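PDB 4TXG: chitinase from Chromobacterium violaceum, which probably hydrolyses the glycosidic bonds of chitin, as a glycoside hydrolase of family 18 that also carries a likely chitin-binding module. Local coordinates for residues Thr161-Gly166 against Tyr188-Val193. Numbering follows the deposited sequence.
Sequences TSWRTG and YAFAHV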
ATOM      1  N   THR A 161      15.861  -3.330  -0.291  1.00  9.75           N
ATOM      2  CA  THR A 161      16.385  -2.100  -0.875  1.00  7.46           C
ATOM      3  C   THR A 161      17.721  -2.341  -1.548  1.00  9.77           C
ATOM      4  O   THR A 161      18.550  -3.110  -1.052  1.00 10.05           O
ATOM      5  CB  THR A 161      16.524  -0.985   0.184  1.00  9.46           C
ATOM      6  OG1 THR A 161      17.414  -1.411   1.222  1.00 10.28           O
ATOM      7  CG2 THR A 161      15.163  -0.659   0.796  1.00 11.36           C
ATOM      8  N   SER A 162      17.931  -1.667  -2.677  1.00  8.39           N
ATOM      9  CA  SER A 162      19.113  -1.904  -3.516  1.00  9.67           C
ATOM     10  C   SER A 162      20.385  -1.258  -2.999  1.00  9.34           C
ATOM     11  O   SER A 162      21.485  -1.595  -3.458  1.00 10.99           O
ATOM     12  CB  SER A 162      18.853  -1.394  -4.936  1.00 10.91           C
ATOM     13  OG  SER A 162      18.743   0.025  -4.962  1.00 11.97           O
ATOM     14  N   TRP A 163      20.245  -0.328  -2.055  1.00  9.21           N
ATOM     15  CA  TRP A 163      21.363   0.550  -1.738  1.00 11.49           C
ATOM     16  C   TRP A 163      22.208   0.163  -0.528  1.00 15.92           C
ATOM     17  O   TRP A 163      23.103   0.914  -0.156  1.00 23.43           O
ATOM     18  CB  TRP A 163      20.863   1.993  -1.558  1.00 10.72           C
ATOM     19  CG  TRP A 163      19.650   2.201  -0.673  1.00 13.07           C
ATOM     20  CD1 TRP A 163      19.647   2.438   0.677  1.00 16.57           C
ATOM     21  CD2 TRP A 163      18.279   2.250  -1.088  1.00 12.59           C
ATOM     22  NE1 TRP A 163      18.357   2.611   1.126  1.00 16.96           N
ATOM     23  CE2 TRP A 163      17.498   2.504   0.059  1.00 14.99           C
ATOM     24  CE3 TRP A 163      17.632   2.103  -2.321  1.00 14.41           C
ATOM     25  CZ2 TRP A 163      16.110   2.611   0.013  1.00 14.72           C
ATOM     26  CZ3 TRP A 163      16.253   2.205  -2.366  1.00 15.20           C
ATOM     27  CH2 TRP A 163      15.506   2.456  -1.208  1.00 14.37           C
ATOM     28  N   ARG A 164      21.963  -1.000   0.070  1.00 11.29           N
ATOM     29  CA  ARG A 164      22.790  -1.430   1.200  1.00  9.75           C
ATOM     30  C   ARG A 164      23.834  -2.460   0.751  1.00 10.37           C
ATOM     31  O   ARG A 164      23.865  -3.604   1.210  1.00 13.05           O
ATOM     32  CB  ARG A 164      21.909  -1.969   2.328  1.00 11.95           C
ATOM     33  CG  ARG A 164      20.824  -0.949   2.719  1.00 15.19           C
ATOM     34  CD  ARG A 164      20.134  -1.254   4.045  1.00 15.62           C
ATOM     35  NE  ARG A 164      19.063  -0.288   4.272  1.00 11.98           N
ATOM     36  CZ  ARG A 164      19.254   0.927   4.771  1.00 13.17           C
ATOM     37  NH1 ARG A 164      20.473   1.310   5.130  1.00 16.22           N
ATOM     38  NH2 ARG A 164      18.226   1.757   4.919  1.00 11.47           N
ATOM     39  N   THR A 165      24.705  -2.014  -0.147  1.00  9.66           N
ATOM     40  CA  THR A 165      25.669  -2.880  -0.806  1.00  9.83           C
ATOM     41  C   THR A 165      26.923  -3.062   0.027  1.00 13.79           C
ATOM     42  O   THR A 165      27.733  -3.943  -0.250  1.00 10.91           O
ATOM     43  CB  THR A 165      26.083  -2.313  -2.163  1.00 13.78           C
ATOM     44  OG1 THR A 165      26.805  -1.090  -1.954  1.00 15.53           O
ATOM     45  CG2 THR A 165      24.855  -2.036  -3.008  1.00 13.74           C
ATOM     46  N   GLY A 166      27.081  -2.206   1.032  1.00 12.35           N
ATOM     47  CA  GLY A 166      28.261  -2.233   1.877  1.00 15.90           C
ATOM     48  C   GLY A 166      29.531  -1.680   1.253  1.00 17.04           C
ATOM     49  O   GLY A 166      30.587  -1.714   1.884  1.00 17.55           O
ATOM     50  N   TYR A 188      11.744  -5.783  -4.948  1.00  6.43           N
ATOM     51  CA  TYR A 188      13.017  -5.093  -5.112  1.00  6.64           C
ATOM     52  C   TYR A 188      12.804  -3.599  -5.310  1.00  9.74           C
ATOM     53  O   TYR A 188      12.116  -3.186  -6.249  1.00  7.21           O
ATOM     54  CB  TYR A 188      13.772  -5.679  -6.310  1.00  7.42           C
ATOM     55  CG  TYR A 188      15.124  -5.061  -6.574  1.00  7.23           C
ATOM     56  CD1 TYR A 188      15.250  -3.876  -7.302  1.00  7.30           C
ATOM     57  CD2 TYR A 188      16.282  -5.680  -6.112  1.00  8.02           C
ATOM     58  CE1 TYR A 188      16.504  -3.323  -7.567  1.00  7.62           C
ATOM     59  CE2 TYR A 188      17.524  -5.133  -6.355  1.00  9.38           C
ATOM     60  CZ  TYR A 188      17.632  -3.959  -7.083  1.00  8.01           C
ATOM     61  OH  TYR A 188      18.878  -3.433  -7.334  1.00  8.08           O
ATOM     62  N   ALA A 189      13.427  -2.800  -4.449  1.00  7.38           N
ATOM     63  CA  ALA A 189      13.279  -1.339  -4.465  1.00  7.06           C
ATOM     64  C   ALA A 189      14.592  -0.649  -4.821  1.00  9.89           C
ATOM     65  O   ALA A 189      15.590  -0.889  -4.144  1.00  9.16           O
ATOM     66  CB  ALA A 189      12.792  -0.860  -3.084  1.00  7.03           C
ATOM     67  N   PHE A 190      14.645   0.212  -5.845  1.00 10.22           N
ATOM     68  CA  PHE A 190      13.544   0.592  -6.740  1.00  6.68           C
ATOM     69  C   PHE A 190      13.989   0.641  -8.191  1.00 10.27           C
ATOM     70  O   PHE A 190      15.120   1.046  -8.484  1.00  9.45           O
ATOM     71  CB  PHE A 190      13.011   1.994  -6.417  1.00  7.09           C
ATOM     72  CG  PHE A 190      12.125   2.065  -5.218  1.00  7.18           C
ATOM     73  CD1 PHE A 190      10.863   1.500  -5.243  1.00  8.43           C
ATOM     74  CD2 PHE A 190      12.537   2.750  -4.088  1.00  8.09           C
ATOM     75  CE1 PHE A 190      10.039   1.593  -4.136  1.00  8.49           C
ATOM     76  CE2 PHE A 190      11.721   2.845  -2.978  1.00  8.89           C
ATOM     77  CZ  PHE A 190      10.471   2.264  -3.011  1.00 10.70           C
ATOM     78  N   ALA A 191      13.083   0.295  -9.101  1.00  8.51           N
ATOM     79  CA  ALA A 191      13.200   0.750 -10.481  1.00  9.45           C
ATOM     80  C   ALA A 191      12.549   2.134 -10.596  1.00  9.66           C
ATOM     81  O   ALA A 191      11.833   2.572  -9.692  1.00  7.98           O
ATOM     82  CB  ALA A 191      12.549  -0.240 -11.449  1.00  6.13           C
ATOM     83  N   HIS A 192      12.808   2.826 -11.698  1.00  8.58           N
ATOM     84  CA  HIS A 192      12.177   4.116 -11.941  1.00  8.73           C
ATOM     85  C   HIS A 192      11.683   4.164 -13.376  1.00 10.12           C
ATOM     86  O   HIS A 192      11.943   3.254 -14.159  1.00  8.14           O
ATOM     87  CB  HIS A 192      13.152   5.266 -11.676  1.00  8.38           C
ATOM     88  CG  HIS A 192      14.360   5.246 -12.558  1.00 10.67           C
ATOM     89  ND1 HIS A 192      15.534   4.620 -12.200  1.00 12.50           N
ATOM     90  CD2 HIS A 192      14.579   5.787 -13.785  1.00 10.05           C
ATOM     91  CE1 HIS A 192      16.423   4.763 -13.171  1.00 13.25           C
ATOM     92  NE2 HIS A 192      15.869   5.474 -14.139  1.00 13.16           N
ATOM     93  N   VAL A 193      10.948   5.221 -13.698  1.00  9.62           N
ATOM     94  CA  VAL A 193      10.523   5.491 -15.063  1.00  8.08           C
ATOM     95  C   VAL A 193      11.548   6.409 -15.707  1.00 12.67           C
ATOM     96  O   VAL A 193      11.754   7.531 -15.233  1.00 13.67           O
ATOM     97  CB  VAL A 193       9.138   6.150 -15.092  1.00  8.39           C
ATOM     98  CG1 VAL A 193       8.726   6.469 -16.535  1.00 10.21           C
ATOM     99  CG2 VAL A 193       8.128   5.248 -14.411  1.00  9.94           C
TER
HETATM  100  O   HOH W   1      17.420   1.251  -6.775  1.00 23.80           O
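The backbone N of S162 donates to the carbonyl O of A189 at 2.9 Å, meeting that oxygen almost head-on (C=O...N 175°), although the bond is bent at its hydrogen (137°). The same oxygen receives a longer CA-H...O contact from T161 CA at 3.6 Å, and W163 CZ3 comes equally near it, at 3.6 Å. S162 CB sits 3.1 Å from Y188 OH, a close contact at the tyrosine tip. S162 OG is held between its own backbone N and carbonyl carbon (chi1 68°) and lies 2.6 Å from a water that also accepts from F190 N at 3.1 Å; this water links the S162 hydroxyl to the amide N of the cis peptide between A189 and F190. W163 and F190 lie side by side and point the same way, F190 CD2 meeting the rim of the indole near its plane, 4.1 Å from W163 CZ3. W163 folds back over its own segment, with T161 CB over the ring centre, while A189 CB likewise lies over the centre of the phenyl ring of F190. T161 and A189 pair as parallel strand neighbours, their side chains on the same face of the sheet and both touching W603 of strand 599-603. E604 hydrogen-bonds to T161 OG1 and makes a salt bridge with R164, which would help fix the loop; H232 bonds to the carbonyl O of S162. Here strand 155-161 ends and its loop leaves beside strand 185-193, its parallel neighbour in the TIM barrel; non-proline cis peptides such as A189-F190, and a tryptophan ending the last barrel strand, here probably W603, are known from family 18, consistent with this end of the barrel lining the substrate cleft.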